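Local coordinates for protein argonaute (Marinitoga piezophila, PDB 5I4A) that uses short guide RNAs with a 5'-hydroxyl end to bind complementary DNA or RNA targets and cleave them, at residues Y287-N292 with Y418-G423. Numbering follows the deposited sequence.
Sequences YSFYKN and YVYKMG. With nucleotides of chain B.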
loop_
_atom_site.group_PDB
_atom_site.type_symbol
_atom_site.label_atom_id
_atom_site.label_comp_id
_atom_site.label_asym_id
_atom_site.label_seq_id
_atom_site.Cartn_x
_atom_site.Cartn_y
_atom_site.Cartn_z
ATOM N N TYR A 287 -0.288 26.020 18.988
ATOM C CA TYR A 287 -1.533 26.749 18.785
ATOM C C TYR A 287 -2.765 25.955 19.194
ATOM O O TYR A 287 -3.889 26.412 18.942
ATOM C CB TYR A 287 -1.640 27.185 17.321
ATOM C CG TYR A 287 -0.393 27.879 16.817
ATOM C CD1 TYR A 287 -0.078 29.167 17.230
ATOM C CD2 TYR A 287 0.470 27.244 15.930
ATOM C CE1 TYR A 287 1.062 29.807 16.774
ATOM C CE2 TYR A 287 1.613 27.877 15.468
ATOM C CZ TYR A 287 1.904 29.159 15.895
ATOM O OH TYR A 287 3.037 29.798 15.442
ATOM N N SER A 288 -2.579 24.776 19.798
ATOM C CA SER A 288 -3.629 23.983 20.432
ATOM C C SER A 288 -4.588 23.368 19.418
ATOM O O SER A 288 -4.632 23.795 18.260
ATOM C CB SER A 288 -4.397 24.834 21.450
ATOM O OG SER A 288 -5.206 24.024 22.290
ATOM N N PHE A 289 -5.337 22.347 19.844
ATOM C CA PHE A 289 -6.366 21.749 18.999
ATOM C C PHE A 289 -7.309 22.821 18.474
ATOM O O PHE A 289 -7.689 23.742 19.200
ATOM C CB PHE A 289 -7.184 20.714 19.778
ATOM C CG PHE A 289 -6.616 19.320 19.756
ATOM C CD1 PHE A 289 -5.279 19.091 19.471
ATOM C CD2 PHE A 289 -7.434 18.233 20.020
ATOM C CE1 PHE A 289 -4.771 17.802 19.456
ATOM C CE2 PHE A 289 -6.935 16.944 20.004
ATOM C CZ PHE A 289 -5.602 16.728 19.721
ATOM N N TYR A 290 -7.692 22.689 17.201
ATOM C CA TYR A 290 -8.733 23.546 16.641
ATOM C C TYR A 290 -9.981 23.536 17.518
ATOM O O TYR A 290 -10.592 24.582 17.763
ATOM C CB TYR A 290 -9.066 23.087 15.221
ATOM C CG TYR A 290 -10.143 23.892 14.525
ATOM C CD1 TYR A 290 -9.902 25.195 14.108
ATOM C CD2 TYR A 290 -11.391 23.339 14.266
ATOM C CE1 TYR A 290 -10.880 25.932 13.464
ATOM C CE2 TYR A 290 -12.376 24.067 13.622
ATOM C CZ TYR A 290 -12.114 25.363 13.225
ATOM O OH TYR A 290 -13.088 26.093 12.584
ATOM N N LYS A 291 -10.357 22.364 18.018
ATOM C CA LYS A 291 -11.494 22.219 18.915
ATOM C C LYS A 291 -11.142 21.204 19.989
ATOM O O LYS A 291 -10.748 20.077 19.674
ATOM C CB LYS A 291 -12.747 21.773 18.155
ATOM C CG LYS A 291 -13.981 21.607 19.023
ATOM C CD LYS A 291 -14.907 20.562 18.427
ATOM C CE LYS A 291 -16.367 20.929 18.611
ATOM N NZ LYS A 291 -17.002 21.274 17.308
ATOM N N ASN A 292 -11.272 21.610 21.248
ATOM C CA ASN A 292 -11.071 20.695 22.364
ATOM C C ASN A 292 -11.986 21.095 23.514
ATOM O O ASN A 292 -13.199 20.862 23.450
ATOM C CB ASN A 292 -9.603 20.683 22.801
ATOM C CG ASN A 292 -9.242 19.442 23.606
ATOM O OD1 ASN A 292 -10.059 18.920 24.366
ATOM N ND2 ASN A 292 -8.012 18.966 23.441
ATOM N N TYR A 418 1.708 10.450 21.947
ATOM C CA TYR A 418 0.740 9.625 22.661
ATOM C C TYR A 418 -0.472 10.447 23.090
ATOM O O TYR A 418 -1.621 10.021 22.916
ATOM C CB TYR A 418 1.442 8.985 23.859
ATOM C CG TYR A 418 0.706 7.880 24.579
ATOM C CD1 TYR A 418 0.022 6.889 23.884
ATOM C CD2 TYR A 418 0.740 7.803 25.964
ATOM C CE1 TYR A 418 -0.634 5.868 24.558
ATOM C CE2 TYR A 418 0.097 6.790 26.641
ATOM C CZ TYR A 418 -0.591 5.826 25.938
ATOM O OH TYR A 418 -1.234 4.821 26.619
ATOM N N VAL A 419 -0.237 11.648 23.628
ATOM C CA VAL A 419 -1.345 12.505 24.040
ATOM C C VAL A 419 -2.115 13.007 22.825
ATOM O O VAL A 419 -3.343 13.152 22.867
ATOM C CB VAL A 419 -0.834 13.672 24.905
ATOM C CG1 VAL A 419 -1.993 14.563 25.334
ATOM C CG2 VAL A 419 -0.094 13.147 26.123
ATOM N N TYR A 420 -1.408 13.289 21.727
ATOM C CA TYR A 420 -2.086 13.686 20.498
ATOM C C TYR A 420 -3.035 12.593 20.023
ATOM O O TYR A 420 -4.185 12.867 19.658
ATOM C CB TYR A 420 -1.059 14.020 19.412
ATOM C CG TYR A 420 -1.692 14.433 18.102
ATOM C CD1 TYR A 420 -2.092 13.483 17.167
ATOM C CD2 TYR A 420 -1.900 15.773 17.804
ATOM C CE1 TYR A 420 -2.684 13.856 15.975
ATOM C CE2 TYR A 420 -2.486 16.157 16.613
ATOM C CZ TYR A 420 -2.875 15.193 15.702
ATOM O OH TYR A 420 -3.459 15.569 14.515
ATOM N N LYS A 421 -2.556 11.345 20.002
ATOM C CA LYS A 421 -3.397 10.225 19.592
ATOM C C LYS A 421 -4.652 10.132 20.451
ATOM O O LYS A 421 -5.753 9.896 19.939
ATOM C CB LYS A 421 -2.603 8.920 19.670
ATOM C CG LYS A 421 -3.430 7.680 19.381
ATOM C CD LYS A 421 -2.599 6.415 19.458
ATOM C CE LYS A 421 -3.403 5.223 18.969
ATOM N NZ LYS A 421 -2.610 3.956 18.924
ATOM N N MET A 422 -4.503 10.318 21.765
ATOM C CA MET A 422 -5.659 10.300 22.656
ATOM C C MET A 422 -6.674 11.363 22.259
ATOM O O MET A 422 -7.877 11.089 22.175
ATOM C CB MET A 422 -5.207 10.501 24.100
ATOM C CG MET A 422 -4.408 9.348 24.664
ATOM S SD MET A 422 -3.907 9.686 26.358
ATOM C CE MET A 422 -3.044 8.176 26.754
ATOM N N GLY A 423 -6.203 12.587 22.005
ATOM C CA GLY A 423 -7.100 13.619 21.508
ATOM C C GLY A 423 -7.750 13.227 20.198
ATOM O O GLY A 423 -8.949 13.436 19.999
ATOM P P A B 2 4.120 1.925 21.154
ATOM O OP1 A B 2 5.117 1.606 20.106
ATOM O OP2 A B 2 4.559 2.109 22.559
ATOM O "O5'" A B 2 3.372 3.250 20.685
ATOM C "C5'" A B 2 2.276 3.785 21.414
ATOM C "C4'" A B 2 1.934 5.164 20.920
ATOM O "O4'" A B 2 2.999 6.079 21.291
ATOM C "C3'" A B 2 1.832 5.301 19.408
ATOM O "O3'" A B 2 0.568 4.917 18.897
ATOM C "C2'" A B 2 2.179 6.764 19.179
ATOM O "O2'" A B 2 1.079 7.604 19.493
ATOM C "C1'" A B 2 3.263 6.972 20.233
ATOM N N9 A B 2 4.602 6.655 19.703
ATOM C C8 A B 2 5.370 5.551 19.975
ATOM N N7 A B 2 6.526 5.538 19.354
ATOM C C5 A B 2 6.512 6.718 18.619
ATOM C C6 A B 2 7.446 7.300 17.744
ATOM N N6 A B 2 8.627 6.748 17.446
ATOM N N1 A B 2 7.119 8.481 17.174
ATOM C C2 A B 2 5.939 9.035 17.472
ATOM N N3 A B 2 4.982 8.579 18.280
ATOM C C4 A B 2 5.336 7.409 18.826
ATOM P P U B 3 0.465 4.286 17.425
ATOM O OP1 U B 3 -0.966 4.074 17.091
ATOM O OP2 U B 3 1.410 3.149 17.329
ATOM O "O5'" U B 3 1.008 5.452 16.494
ATOM C "C5'" U B 3 1.754 5.156 15.329
ATOM C "C4'" U B 3 2.406 6.391 14.769
ATOM O "O4'" U B 3 3.537 6.775 15.595
ATOM C "C3'" U B 3 2.990 6.232 13.377
ATOM O "O3'" U B 3 2.015 6.407 12.367
ATOM C "C2'" U B 3 4.084 7.287 13.342
ATOM O "O2'" U B 3 3.534 8.567 13.085
ATOM C "C1'" U B 3 4.590 7.250 14.784
ATOM N N1 U B 3 5.736 6.327 14.936
ATOM C C2 U B 3 6.946 6.673 14.357
ATOM O O2 U B 3 7.128 7.704 13.732
ATOM N N3 U B 3 7.951 5.755 14.539
ATOM C C4 U B 3 7.874 4.563 15.222
ATOM O O4 U B 3 8.873 3.847 15.300
ATOM C C5 U B 3 6.593 4.277 15.790
ATOM C C6 U B 3 5.595 5.149 15.628
#
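In the Mid domain of this Argonaute, helix 412-424 takes the ring of F289, from linker L2, against its flank at Y420 and G423. The aromatic pair is an offset edge-to-face one: the planes stand at 77° with centroids 5.7 Å apart, and the F289 edge is directed at the Y420 face. F289 CE1 meets Y420 CD2 at 3.9 Å, and CE2 comes closer still, 3.7 Å from G423 CA; a CB modelled on G423 would clash with CE2, so the missing side chain lets the ring lie against the helix backbone. With CG anti to the backbone N (chi1 180°), the Y420 ring comes nearer the loop than its CB direction suggests. L333 of helix 325-333 also touches F289. Replacing F289 by alanine removes the whole ring, which would probably open a gap beside G423 and deprive the Y420 face of this aromatic partner. The CB of K421 points away from the loop, and its extended chain carries NZ to the guide, modelled 2.5 Å from OP1 of U3 of chain B, so short that the exact length is doubtful. Such lysine-phosphate contacts are characteristic of guide-strand binding by the Argonaute Mid domain.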